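Local atomic coordinates of putative secreted protein (Streptomyces sp. SirexAA-E, PDB entry 4PEY), a protein that hydrolyses beta-1,3-glucans such as laminarin and laminarioligosaccharides from their non-reducing ends, giving glucose and laminaribiose. Residues 105-109 with 400-406; 409-413 with 460-464; 455-461 with 495-501. The protein carries 1 engineered substitution. All blocks are in the same frame, centred on the assembly; numbering follows the deposited sequence. Where two conformers were deposited one is given.

In the fold
GH55 enzymes are built from two tandem parallel beta-helices, and contact 1 spans the seam between them: a loop of the first meets strand 399-403 of the second and the loop after it. It is buried and mainly aromatic, and it lines one part of the site of the terminal glucose. Contact 3 is also buried, but it lies within the second beta-helix, where strand ladder bonds give way to tyrosines lining the sugar. Contact 2 is only partly buried and lies farther out, where two loops meet by CH-pi packing without hydrogen bonds of their own. Contacts 2 and 3 share Ala460 and Tyr461, and the salt bridge of Arg403 with Asp462 ties contact 1 to contact 2.

Contact 1 (105-109 with 400-406); sequences TQNFW and WVWRADH. With BGC (beta-D-glucopyranose), chain B.
With chi1 at -173°, Trp400 extends its six-membered ring away from its own backbone N, out from strand 400-403 to Phe108 and Trp109, whose rings instead swing to the side of their backbone N. Trp400 CH2 stands over the centre of the Phe108 ring, 3.4 Å from Phe108 CD1, with the planes inclined at 44°. Next to it Trp400 CZ3 comes within 3.5 Å of Trp109 NE1. Trp109 then turns the edge of its six-membered ring to the face of Trp402 in an offset edge-to-face pair, Trp109 CH2 lying 3.7 Å from Trp402 CZ3. Farther along, the Gln106 amide stacks on one face of His406, its plane 16° from the ring, and Gln106 CD is 3.3 Å from His406 NE2. Gln49 bonds to Gln106 OE1 and to His406 NE2, tying the two stacked groups together. His406 ND1 donates to Asp405 OD1 at 2.7 Å, almost in the plane of the imidazole, and so positions a carboxylate that reads the sugar: OD1 of Asp405 accepts from glucose O6 and OD2 from O4, the latter at 2.7 Å. Trp402 NE1 donates to O3 of the same glucose at 3.1 Å. This glucose is linked through C1 to the next sugar, so it is the non-reducing end unit. Aromatic rings beside a carboxylate that takes two hydroxyls are consistent with a closed-ended pocket, as suits an enzyme removing terminal glucose.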
loop_
_atom_site.group_PDB
_atom_site.type_symbol
_atom_site.label_atom_id
_atom_site.label_comp_id
_atom_site.label_asym_id
_atom_site.label_seq_id
_atom_site.Cartn_x
_atom_site.Cartn_y
_atom_site.Cartn_z
ATOM N N THR A 105 -6.405 -8.494 -11.750
ATOM C CA THR A 105 -5.243 -8.765 -10.902
ATOM C C THR A 105 -3.951 -8.058 -11.318
ATOM O O THR A 105 -2.909 -8.273 -10.690
ATOM C CB THR A 105 -4.926 -10.285 -10.804
ATOM O OG1 THR A 105 -4.602 -10.811 -12.100
ATOM C CG2 THR A 105 -6.096 -11.045 -10.197
ATOM N N GLN A 106 -3.998 -7.221 -12.352
ATOM C CA GLN A 106 -2.843 -6.367 -12.641
ATOM C C GLN A 106 -3.221 -4.879 -12.604
ATOM O O GLN A 106 -2.499 -4.032 -13.134
ATOM C CB GLN A 106 -2.199 -6.760 -13.986
ATOM C CG GLN A 106 -1.645 -8.191 -13.905
ATOM C CD GLN A 106 -0.893 -8.683 -15.125
ATOM O OE1 GLN A 106 -0.519 -7.914 -16.015
ATOM N NE2 GLN A 106 -0.648 -9.990 -15.158
ATOM N N ASN A 107 -4.331 -4.560 -11.939
ATOM C CA ASN A 107 -4.764 -3.166 -11.816
ATOM C C ASN A 107 -4.057 -2.486 -10.635
ATOM O O ASN A 107 -4.641 -2.309 -9.551
ATOM C CB ASN A 107 -6.291 -3.080 -11.672
ATOM C CG ASN A 107 -7.016 -3.241 -13.013
ATOM O OD1 ASN A 107 -6.376 -3.335 -14.063
ATOM N ND2 ASN A 107 -8.355 -3.274 -12.980
ATOM N N PHE A 108 -2.799 -2.111 -10.880
ATOM C CA PHE A 108 -1.876 -1.587 -9.871
ATOM C C PHE A 108 -1.634 -0.086 -9.993
ATOM O O PHE A 108 -1.948 0.516 -11.017
ATOM C CB PHE A 108 -0.490 -2.239 -9.987
ATOM C CG PHE A 108 -0.482 -3.746 -10.035
ATOM C CD1 PHE A 108 -1.225 -4.506 -9.140
ATOM C CD2 PHE A 108 0.322 -4.403 -10.963
ATOM C CE1 PHE A 108 -1.176 -5.899 -9.187
ATOM C CE2 PHE A 108 0.388 -5.789 -11.009
ATOM C CZ PHE A 108 -0.364 -6.541 -10.120
ATOM N N TRP A 109 -1.008 0.475 -8.956
ATOM C CA TRP A 109 -0.325 1.778 -8.990
ATOM C C TRP A 109 -1.232 2.916 -9.450
ATOM O O TRP A 109 -0.988 3.556 -10.473
ATOM C CB TRP A 109 0.947 1.717 -9.879
ATOM C CG TRP A 109 1.952 0.668 -9.425
ATOM C CD1 TRP A 109 2.507 0.542 -8.179
ATOM C CD2 TRP A 109 2.501 -0.401 -10.215
ATOM N NE1 TRP A 109 3.360 -0.539 -8.144
ATOM C CE2 TRP A 109 3.373 -1.135 -9.382
ATOM C CE3 TRP A 109 2.346 -0.807 -11.546
ATOM C CZ2 TRP A 109 4.065 -2.262 -9.828
ATOM C CZ3 TRP A 109 3.029 -1.926 -11.989
ATOM C CH2 TRP A 109 3.882 -2.643 -11.134
ATOM N N TRP A 400 2.864 -1.970 -0.448
ATOM C CA TRP A 400 2.966 -3.129 -1.328
ATOM C C TRP A 400 4.421 -3.251 -1.688
ATOM O O TRP A 400 4.972 -2.375 -2.364
ATOM C CB TRP A 400 2.127 -2.987 -2.600
ATOM C CG TRP A 400 2.053 -4.238 -3.494
ATOM C CD1 TRP A 400 2.013 -5.550 -3.095
ATOM C CD2 TRP A 400 1.988 -4.260 -4.934
ATOM N NE1 TRP A 400 1.915 -6.384 -4.202
ATOM C CE2 TRP A 400 1.892 -5.612 -5.335
ATOM C CE3 TRP A 400 1.982 -3.264 -5.917
ATOM C CZ2 TRP A 400 1.793 -5.986 -6.676
ATOM C CZ3 TRP A 400 1.892 -3.641 -7.257
ATOM C CH2 TRP A 400 1.816 -4.990 -7.621
ATOM N N VAL A 401 5.036 -4.333 -1.230
ATOM C CA VAL A 401 6.443 -4.582 -1.474
ATOM C C VAL A 401 6.470 -5.821 -2.357
ATOM O O VAL A 401 6.104 -6.911 -1.919
ATOM C CB VAL A 401 7.214 -4.764 -0.142
ATOM C CG1 VAL A 401 8.681 -5.076 -0.391
ATOM C CG2 VAL A 401 7.064 -3.513 0.707
ATOM N N TRP A 402 6.888 -5.640 -3.608
ATOM C CA TRP A 402 6.581 -6.602 -4.668
ATOM C C TRP A 402 7.774 -6.960 -5.532
ATOM O O TRP A 402 8.264 -6.124 -6.297
ATOM C CB TRP A 402 5.466 -6.025 -5.547
ATOM C CG TRP A 402 4.942 -6.862 -6.704
ATOM C CD1 TRP A 402 4.128 -7.962 -6.623
ATOM C CD2 TRP A 402 5.118 -6.599 -8.103
ATOM N NE1 TRP A 402 3.799 -8.408 -7.891
ATOM C CE2 TRP A 402 4.400 -7.591 -8.814
ATOM C CE3 TRP A 402 5.819 -5.626 -8.827
ATOM C CZ2 TRP A 402 4.362 -7.629 -10.208
ATOM C CZ3 TRP A 402 5.790 -5.676 -10.209
ATOM C CH2 TRP A 402 5.060 -6.667 -10.886
ATOM N N ARG A 403 8.241 -8.201 -5.412
ATOM C CA ARG A 403 9.177 -8.739 -6.390
ATOM C C ARG A 403 8.350 -9.149 -7.611
ATOM O O ARG A 403 7.413 -9.943 -7.491
ATOM C CB ARG A 403 9.974 -9.920 -5.826
ATOM C CG ARG A 403 10.813 -10.609 -6.891
ATOM C CD ARG A 403 11.729 -11.702 -6.348
ATOM N NE ARG A 403 12.343 -12.407 -7.469
ATOM C CZ ARG A 403 11.942 -13.582 -7.944
ATOM N NH1 ARG A 403 10.950 -14.258 -7.372
ATOM N NH2 ARG A 403 12.551 -14.096 -8.994
ATOM N N ALA A 404 8.666 -8.588 -8.780
ATOM C CA ALA A 404 7.819 -8.787 -9.963
ATOM C C ALA A 404 7.714 -10.262 -10.364
ATOM O O ALA A 404 8.721 -10.968 -10.431
ATOM C CB ALA A 404 8.342 -7.969 -11.147
ATOM N N ASP A 405 6.489 -10.707 -10.630
ATOM C CA ASP A 405 6.224 -12.060 -11.122
ATOM C C ASP A 405 6.002 -12.092 -12.627
ATOM O O ASP A 405 5.935 -13.161 -13.225
ATOM C CB ASP A 405 4.983 -12.623 -10.446
ATOM C CG ASP A 405 3.771 -11.770 -10.725
ATOM O OD1 ASP A 405 2.990 -12.098 -11.650
ATOM O OD2 ASP A 405 3.640 -10.726 -10.054
ATOM N N HIS A 406 5.840 -10.917 -13.226
ATOM C CA HIS A 406 5.622 -10.817 -14.666
ATOM C C HIS A 406 6.206 -9.501 -15.155
ATOM O O HIS A 406 6.548 -8.636 -14.347
ATOM C CB HIS A 406 4.129 -10.921 -15.012
ATOM C CG HIS A 406 3.300 -9.805 -14.459
ATOM N ND1 HIS A 406 2.713 -9.858 -13.211
ATOM C CD2 HIS A 406 2.946 -8.608 -14.989
ATOM C CE1 HIS A 406 2.049 -8.736 -12.991
ATOM N NE2 HIS A 406 2.177 -7.958 -14.052
HETATM C C2 BGC B . -0.552 -11.595 -7.419
HETATM C C3 BGC B . 0.210 -10.414 -8.011
HETATM C C4 BGC B . 0.561 -10.705 -9.461
HETATM C C5 BGC B . -0.705 -11.028 -10.238
HETATM C C6 BGC B . -0.392 -11.288 -11.703
HETATM C C1 BGC B . -1.685 -12.067 -8.333
HETATM O O2 BGC B . -1.061 -11.231 -6.143
HETATM O O3 BGC B . 1.400 -10.199 -7.282
HETATM O O4 BGC B . 1.233 -9.610 -10.039
HETATM O O5 BGC B . -1.270 -12.192 -9.682
HETATM O O6 BGC B . 0.292 -12.515 -11.824
#

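Contact 2 (409-413 with 460-464); sequences GVGWE and AYDAP. With BGC (beta-D-glucopyranose), chain C; BGC (beta-D-glucopyranose), chain B.
The Trp412 indole lies with one face on Ala463 CA and the Pro464 ring, where two loops on the flank of the C-terminal parallel beta-helix meet. One loop follows strand 399-403 and the other strand 450-458; strand 429-436 runs between these strands in the ladder. The indole can be followed outward from its root. A chi1 of -175° swings the ring across to segment 460-464, and Trp412 CB already lies 3.8 Å from the carbonyl O of Asp462. The five-membered ring is covered by Pro464: Pro464 CD stands almost exactly on the ring normal, 3.5 Å from the centroid, a CH-pi contact, with CG, CD1 and NE1 as well as CD2 and CE2 all lying under it. The six-membered ring takes a second one on the same face, with Ala463 CA 3.8 Å from its centroid. At CE3 the edge of the indole meets Asp462 OD1, which lies near the ring plane while the carboxylate itself is turned 86° to it. Trp412 CZ3, next along the edge, meets Ala460 CB near the ring plane at 3.8 Å, and CH2, at the tip, brushes the methyl of Ala463. No hydrogen bond crosses between the two segments. Polar ties come instead from their neighbours: Asp462 OD2 forms a salt bridge with Arg403, which also makes a weak bond to Gly411 O, and Asn439 donates to Trp412 O. One guanidinium therefore touches both loops. Tyr461, next to Asp462 in the chain, points the other way, toward the bound sugar, so the same loop packs outward and lines the pocket inward. Trp412 N faces Asp462 OD2 at 3.4 Å, at an angle too poor for a hydrogen bond.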
loop_
_atom_site.group_PDB
_atom_site.type_symbol
_atom_site.label_atom_id
_atom_site.label_comp_id
_atom_site.label_asym_id
_atom_site.label_seq_id
_atom_site.Cartn_x
_atom_site.Cartn_y
_atom_site.Cartn_z
ATOM N N GLY A 409 12.535 -8.412 -17.396
ATOM C CA GLY A 409 13.608 -8.477 -16.419
ATOM C C GLY A 409 13.228 -9.287 -15.195
ATOM O O GLY A 409 13.633 -8.963 -14.082
ATOM N N VAL A 410 12.458 -10.350 -15.413
ATOM C CA VAL A 410 11.982 -11.216 -14.337
ATOM C C VAL A 410 12.592 -12.613 -14.453
ATOM O O VAL A 410 12.673 -13.180 -15.544
ATOM C CB VAL A 410 10.430 -11.320 -14.355
ATOM C CG1 VAL A 410 9.923 -12.323 -13.322
ATOM C CG2 VAL A 410 9.801 -9.944 -14.125
ATOM N N GLY A 411 13.035 -13.158 -13.326
ATOM C CA GLY A 411 13.590 -14.498 -13.290
ATOM C C GLY A 411 14.151 -14.800 -11.917
ATOM O O GLY A 411 14.514 -13.881 -11.183
ATOM N N TRP A 412 14.245 -16.085 -11.582
ATOM C CA TRP A 412 14.689 -16.517 -10.262
ATOM C C TRP A 412 16.011 -15.850 -9.863
ATOM O O TRP A 412 16.225 -15.504 -8.702
ATOM C CB TRP A 412 14.820 -18.043 -10.229
ATOM C CG TRP A 412 15.153 -18.599 -8.873
ATOM C CD1 TRP A 412 16.292 -19.264 -8.519
ATOM C CD2 TRP A 412 14.343 -18.537 -7.691
ATOM N NE1 TRP A 412 16.243 -19.621 -7.199
ATOM C CE2 TRP A 412 15.064 -19.182 -6.661
ATOM C CE3 TRP A 412 13.083 -18.002 -7.405
ATOM C CZ2 TRP A 412 14.565 -19.307 -5.361
ATOM C CZ3 TRP A 412 12.585 -18.129 -6.109
ATOM C CH2 TRP A 412 13.325 -18.779 -5.106
ATOM N N GLU A 413 16.892 -15.657 -10.836
ATOM C CA GLU A 413 18.101 -14.900 -10.557
ATOM C C GLU A 413 18.045 -13.495 -11.163
ATOM O O GLU A 413 18.548 -12.557 -10.559
ATOM C CB GLU A 413 19.339 -15.664 -11.039
ATOM C CG GLU A 413 19.749 -16.804 -10.091
ATOM C CD GLU A 413 19.799 -16.375 -8.617
ATOM O OE1 GLU A 413 20.732 -15.632 -8.225
ATOM O OE2 GLU A 413 18.896 -16.781 -7.844
ATOM N N ALA A 460 6.957 -16.686 -4.105
ATOM C CA ALA A 460 7.599 -16.685 -5.423
ATOM C C ALA A 460 7.031 -17.795 -6.303
ATOM O O ALA A 460 6.923 -18.935 -5.860
ATOM C CB ALA A 460 9.110 -16.856 -5.279
ATOM N N TYR A 461 6.684 -17.466 -7.547
ATOM C CA TYR A 461 6.137 -18.465 -8.473
ATOM C C TYR A 461 7.237 -19.275 -9.154
ATOM O O TYR A 461 6.985 -20.376 -9.670
ATOM C CB TYR A 461 5.289 -17.817 -9.572
ATOM C CG TYR A 461 4.111 -16.996 -9.117
ATOM C CD1 TYR A 461 3.615 -17.090 -7.820
ATOM C CD2 TYR A 461 3.484 -16.125 -10.000
ATOM C CE1 TYR A 461 2.520 -16.328 -7.416
ATOM C CE2 TYR A 461 2.398 -15.366 -9.611
ATOM C CZ TYR A 461 1.921 -15.470 -8.320
ATOM O OH TYR A 461 0.842 -14.713 -7.936
ATOM N N ASP A 462 8.442 -18.713 -9.186
ATOM C CA ASP A 462 9.457 -19.187 -10.120
ATOM C C ASP A 462 10.614 -19.945 -9.467
ATOM O O ASP A 462 11.663 -20.145 -10.086
ATOM C CB ASP A 462 9.985 -18.009 -10.966
ATOM C CG ASP A 462 10.419 -16.799 -10.140
ATOM O OD1 ASP A 462 10.241 -16.778 -8.904
ATOM O OD2 ASP A 462 10.927 -15.839 -10.758
ATOM N N ALA A 463 10.406 -20.405 -8.239
ATOM C CA ALA A 463 11.359 -21.313 -7.611
ATOM C C ALA A 463 11.527 -22.531 -8.515
ATOM O O ALA A 463 10.544 -23.174 -8.872
ATOM C CB ALA A 463 10.880 -21.725 -6.228
ATOM N N PRO A 464 12.772 -22.843 -8.906
ATOM C CA PRO A 464 12.944 -23.906 -9.907
ATOM C C PRO A 464 12.749 -25.316 -9.352
ATOM O O PRO A 464 12.365 -26.226 -10.097
ATOM C CB PRO A 464 14.387 -23.703 -10.391
ATOM C CG PRO A 464 15.073 -22.974 -9.296
ATOM C CD PRO A 464 14.018 -22.094 -8.662
HETATM C C2 BGC C . -4.116 -14.522 -8.080
HETATM C C3 BGC C . -2.890 -14.083 -8.868
HETATM C C4 BGC C . -2.155 -15.304 -9.400
HETATM C C5 BGC C . -3.121 -16.170 -10.190
HETATM C C6 BGC C . -2.406 -17.402 -10.730
HETATM C C1 BGC C . -4.969 -15.512 -8.863
HETATM O O2 BGC C . -4.901 -13.382 -7.800
HETATM O O3 BGC C . -2.082 -13.354 -7.918
HETATM O O4 BGC C . -1.065 -14.878 -10.195
HETATM O O5 BGC C . -4.173 -16.583 -9.336
HETATM O O6 BGC C . -3.307 -18.158 -11.514
HETATM C C2 BGC B . -0.552 -11.595 -7.419
HETATM C C3 BGC B . 0.210 -10.414 -8.011
HETATM C C4 BGC B . 0.561 -10.705 -9.461
HETATM C C5 BGC B . -0.705 -11.028 -10.238
HETATM C C6 BGC B . -0.392 -11.288 -11.703
HETATM C C1 BGC B . -1.685 -12.067 -8.333
HETATM O O2 BGC B . -1.061 -11.231 -6.143
HETATM O O3 BGC B . 1.400 -10.199 -7.282
HETATM O O4 BGC B . 1.233 -9.610 -10.039
HETATM O O5 BGC B . -1.270 -12.192 -9.682
HETATM O O6 BGC B . 0.292 -12.515 -11.824
#

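Contact 3 (455-461 with 495-501); sequences YQNAKAY and GSYCYFN. Engineered in segment 455-461: Ala458 (natural residue Glu). With BGC (beta-D-glucopyranose), chain C; BGC (beta-D-glucopyranose), chain B.
Strands 455-458 and 495-498 run parallel, their axes 13° apart and 4.4 Å at closest approach, joined by a ladder that includes Asn457 N to Gly495 O and Tyr497 N to Asn457 O and ends with Lys459 N to Tyr497 O at 2.8 Å. Ser496 OG donates to Asn457 OD1 at 2.7 Å on one face of this pair. The other face carries Gln456, Tyr497 and Ala458, an engineered residue in place of the glutamate assigned as proton donor. There Tyr497 CE2 lies 3.7 Å from Gln456 NE2, and a water bridges Tyr497 OH to Tyr455 O; Tyr497 OH also bonds to Gln174. Beyond the strands, a chi1 of 180° carries the Tyr499 ring away from its backbone N and sends CD2 over the centre of the Tyr461 ring, an edge-to-face pair with centroids 5.0 Å apart. Tyr499 in turn offers one ring face to C6 of the second glucose, 3.6 Å from Tyr499 CZ, while Tyr461 OH approaches O4 of that sugar to 3.0 Å. A leucine in place of Tyr461 would probably leave Tyr499 without the ring face that its edge meets, with the glucose O4 losing a polar neighbour. A second water links Ala460 O to Tyr499 N. Strand 429-436 borders the pair beside Gln456, which bonds to Gln130 through OE1 and to Glu436 through NE2, and His437 just after that strand meets Tyr461 edge-to-face; strand 520-529 continues the ladder past Ser496.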
loop_
_atom_site.group_PDB
_atom_site.type_symbol
_atom_site.label_atom_id
_atom_site.label_comp_id
_atom_site.label_asym_id
_atom_site.label_seq_id
_atom_site.Cartn_x
_atom_site.Cartn_y
_atom_site.Cartn_z
ATOM N N TYR A 455 -2.639 -8.917 6.440
ATOM C CA TYR A 455 -1.468 -9.282 5.654
ATOM C C TYR A 455 -1.899 -10.062 4.429
ATOM O O TYR A 455 -2.723 -10.978 4.527
ATOM C CB TYR A 455 -0.486 -10.119 6.480
ATOM C CG TYR A 455 0.787 -10.510 5.753
ATOM C CD1 TYR A 455 1.612 -9.541 5.193
ATOM C CD2 TYR A 455 1.181 -11.849 5.650
ATOM C CE1 TYR A 455 2.787 -9.883 4.542
ATOM C CE2 TYR A 455 2.368 -12.209 5.006
ATOM C CZ TYR A 455 3.169 -11.221 4.455
ATOM O OH TYR A 455 4.346 -11.550 3.812
ATOM N N GLN A 456 -1.349 -9.693 3.276
ATOM C CA GLN A 456 -1.532 -10.472 2.052
ATOM C C GLN A 456 -0.178 -10.790 1.449
ATOM O O GLN A 456 0.624 -9.883 1.188
ATOM C CB GLN A 456 -2.394 -9.729 1.024
ATOM C CG GLN A 456 -2.693 -10.571 -0.249
ATOM C CD GLN A 456 -1.656 -10.406 -1.354
ATOM O OE1 GLN A 456 -1.289 -9.285 -1.721
ATOM N NE2 GLN A 456 -1.176 -11.533 -1.888
ATOM N N ASN A 457 0.078 -12.080 1.243
ATOM C CA ASN A 457 1.287 -12.536 0.589
ATOM C C ASN A 457 0.981 -13.537 -0.511
ATOM O O ASN A 457 0.001 -14.281 -0.425
ATOM C CB ASN A 457 2.236 -13.183 1.598
ATOM C CG ASN A 457 3.290 -14.046 0.930
ATOM O OD1 ASN A 457 3.108 -15.256 0.747
ATOM N ND2 ASN A 457 4.403 -13.428 0.553
ATOM N N ALA A 458 1.810 -13.538 -1.550
ATOM C CA ALA A 458 1.915 -14.692 -2.435
ATOM C C ALA A 458 3.386 -15.030 -2.512
ATOM O O ALA A 458 4.227 -14.130 -2.572
ATOM C CB ALA A 458 1.338 -14.413 -3.819
ATOM N N LYS A 459 3.705 -16.320 -2.486
ATOM C CA LYS A 459 5.095 -16.759 -2.542
ATOM C C LYS A 459 5.636 -16.636 -3.967
ATOM O O LYS A 459 4.869 -16.466 -4.916
ATOM C CB LYS A 459 5.217 -18.198 -2.026
ATOM C CG LYS A 459 4.951 -18.345 -0.514
ATOM C CD LYS A 459 5.927 -17.547 0.358
ATOM C CE LYS A 459 7.377 -17.958 0.144
ATOM N NZ LYS A 459 8.342 -17.111 0.911
ATOM N N ALA A 460 6.957 -16.686 -4.105
ATOM C CA ALA A 460 7.599 -16.685 -5.423
ATOM C C ALA A 460 7.031 -17.795 -6.303
ATOM O O ALA A 460 6.923 -18.935 -5.860
ATOM C CB ALA A 460 9.110 -16.856 -5.279
ATOM N N TYR A 461 6.684 -17.466 -7.547
ATOM C CA TYR A 461 6.137 -18.465 -8.473
ATOM C C TYR A 461 7.237 -19.275 -9.154
ATOM O O TYR A 461 6.985 -20.376 -9.670
ATOM C CB TYR A 461 5.289 -17.817 -9.572
ATOM C CG TYR A 461 4.111 -16.996 -9.117
ATOM C CD1 TYR A 461 3.615 -17.090 -7.820
ATOM C CD2 TYR A 461 3.484 -16.125 -10.000
ATOM C CE1 TYR A 461 2.520 -16.328 -7.416
ATOM C CE2 TYR A 461 2.398 -15.366 -9.611
ATOM C CZ TYR A 461 1.921 -15.470 -8.320
ATOM O OH TYR A 461 0.842 -14.713 -7.936
ATOM N N GLY A 495 -2.963 -13.851 5.255
ATOM C CA GLY A 495 -2.976 -14.932 4.280
ATOM C C GLY A 495 -1.739 -14.998 3.408
ATOM O O GLY A 495 -1.188 -13.962 3.016
ATOM N N SER A 496 -1.307 -16.223 3.110
ATOM C CA SER A 496 -0.207 -16.474 2.180
ATOM C C SER A 496 -0.666 -17.462 1.113
ATOM O O SER A 496 -1.232 -18.498 1.453
ATOM C CB SER A 496 1.017 -17.025 2.922
ATOM O OG SER A 496 2.048 -17.408 2.020
ATOM N N TYR A 497 -0.425 -17.144 -0.161
ATOM C CA TYR A 497 -0.895 -17.984 -1.273
ATOM C C TYR A 497 0.293 -18.508 -2.076
ATOM O O TYR A 497 1.303 -17.815 -2.206
ATOM C CB TYR A 497 -1.844 -17.210 -2.203
ATOM C CG TYR A 497 -2.775 -16.258 -1.486
ATOM C CD1 TYR A 497 -3.417 -16.627 -0.304
ATOM C CD2 TYR A 497 -3.010 -14.983 -1.987
ATOM C CE1 TYR A 497 -4.248 -15.746 0.368
ATOM C CE2 TYR A 497 -3.832 -14.096 -1.320
ATOM C CZ TYR A 497 -4.461 -14.486 -0.151
ATOM O OH TYR A 497 -5.291 -13.599 0.511
ATOM N N CYS A 498 0.198 -19.721 -2.617
ATOM C CA CYS A 498 1.277 -20.211 -3.473
ATOM C C CYS A 498 0.790 -20.526 -4.884
ATOM O O CYS A 498 -0.371 -20.863 -5.119
ATOM C CB CYS A 498 1.978 -21.439 -2.863
ATOM S SG CYS A 498 1.074 -23.008 -2.891
ATOM N N TYR A 499 1.709 -20.387 -5.826
ATOM C CA TYR A 499 1.458 -20.673 -7.225
ATOM C C TYR A 499 2.816 -21.000 -7.833
ATOM O O TYR A 499 3.406 -20.208 -8.570
ATOM C CB TYR A 499 0.770 -19.489 -7.912
ATOM C CG TYR A 499 0.447 -19.658 -9.378
ATOM C CD1 TYR A 499 -0.508 -20.580 -9.807
ATOM C CD2 TYR A 499 1.068 -18.862 -10.334
ATOM C CE1 TYR A 499 -0.819 -20.714 -11.160
ATOM C CE2 TYR A 499 0.767 -18.985 -11.674
ATOM C CZ TYR A 499 -0.170 -19.908 -12.085
ATOM O OH TYR A 499 -0.451 -20.006 -13.425
ATOM N N PHE A 500 3.319 -22.179 -7.482
ATOM C CA PHE A 500 4.603 -22.631 -7.984
ATOM C C PHE A 500 4.413 -23.164 -9.403
ATOM O O PHE A 500 4.367 -24.373 -9.626
ATOM C CB PHE A 500 5.201 -23.698 -7.051
ATOM C CG PHE A 500 5.637 -23.159 -5.707
ATOM C CD1 PHE A 500 6.822 -22.448 -5.580
ATOM C CD2 PHE A 500 4.869 -23.379 -4.566
ATOM C CE1 PHE A 500 7.233 -21.950 -4.334
ATOM C CE2 PHE A 500 5.278 -22.889 -3.321
ATOM C CZ PHE A 500 6.458 -22.173 -3.209
ATOM N N ASN A 501 4.289 -22.263 -10.373
ATOM C CA ASN A 501 3.919 -22.709 -11.714
ATOM C C ASN A 501 5.110 -23.242 -12.499
ATOM O O ASN A 501 4.934 -24.065 -13.395
ATOM C CB ASN A 501 3.196 -21.593 -12.495
ATOM C CG ASN A 501 4.079 -20.391 -12.795
ATOM O OD1 ASN A 501 5.036 -20.105 -12.082
ATOM N ND2 ASN A 501 3.740 -19.669 -13.860
HETATM C C2 BGC C . -4.116 -14.522 -8.080
HETATM C C3 BGC C . -2.890 -14.083 -8.868
HETATM C C4 BGC C . -2.155 -15.304 -9.400
HETATM C C5 BGC C . -3.121 -16.170 -10.190
HETATM C C6 BGC C . -2.406 -17.402 -10.730
HETATM C C1 BGC C . -4.969 -15.512 -8.863
HETATM O O2 BGC C . -4.901 -13.382 -7.800
HETATM O O3 BGC C . -2.082 -13.354 -7.918
HETATM O O4 BGC C . -1.065 -14.878 -10.195
HETATM O O5 BGC C . -4.173 -16.583 -9.336
HETATM O O6 BGC C . -3.307 -18.158 -11.514
HETATM C C2 BGC B . -0.552 -11.595 -7.419
HETATM C C3 BGC B . 0.210 -10.414 -8.011
HETATM C C4 BGC B . 0.561 -10.705 -9.461
HETATM C C5 BGC B . -0.705 -11.028 -10.238
HETATM C C6 BGC B . -0.392 -11.288 -11.703
HETATM C C1 BGC B . -1.685 -12.067 -8.333
HETATM O O2 BGC B . -1.061 -11.231 -6.143
HETATM O O3 BGC B . 1.400 -10.199 -7.282
HETATM O O4 BGC B . 1.233 -9.610 -10.039
HETATM O O5 BGC B . -1.270 -12.192 -9.682
HETATM O O6 BGC B . 0.292 -12.515 -11.824
HETATM O O HOH W 1 -4.819 -11.966 2.760
HETATM O O HOH W 2 4.437 -19.876 -5.063
#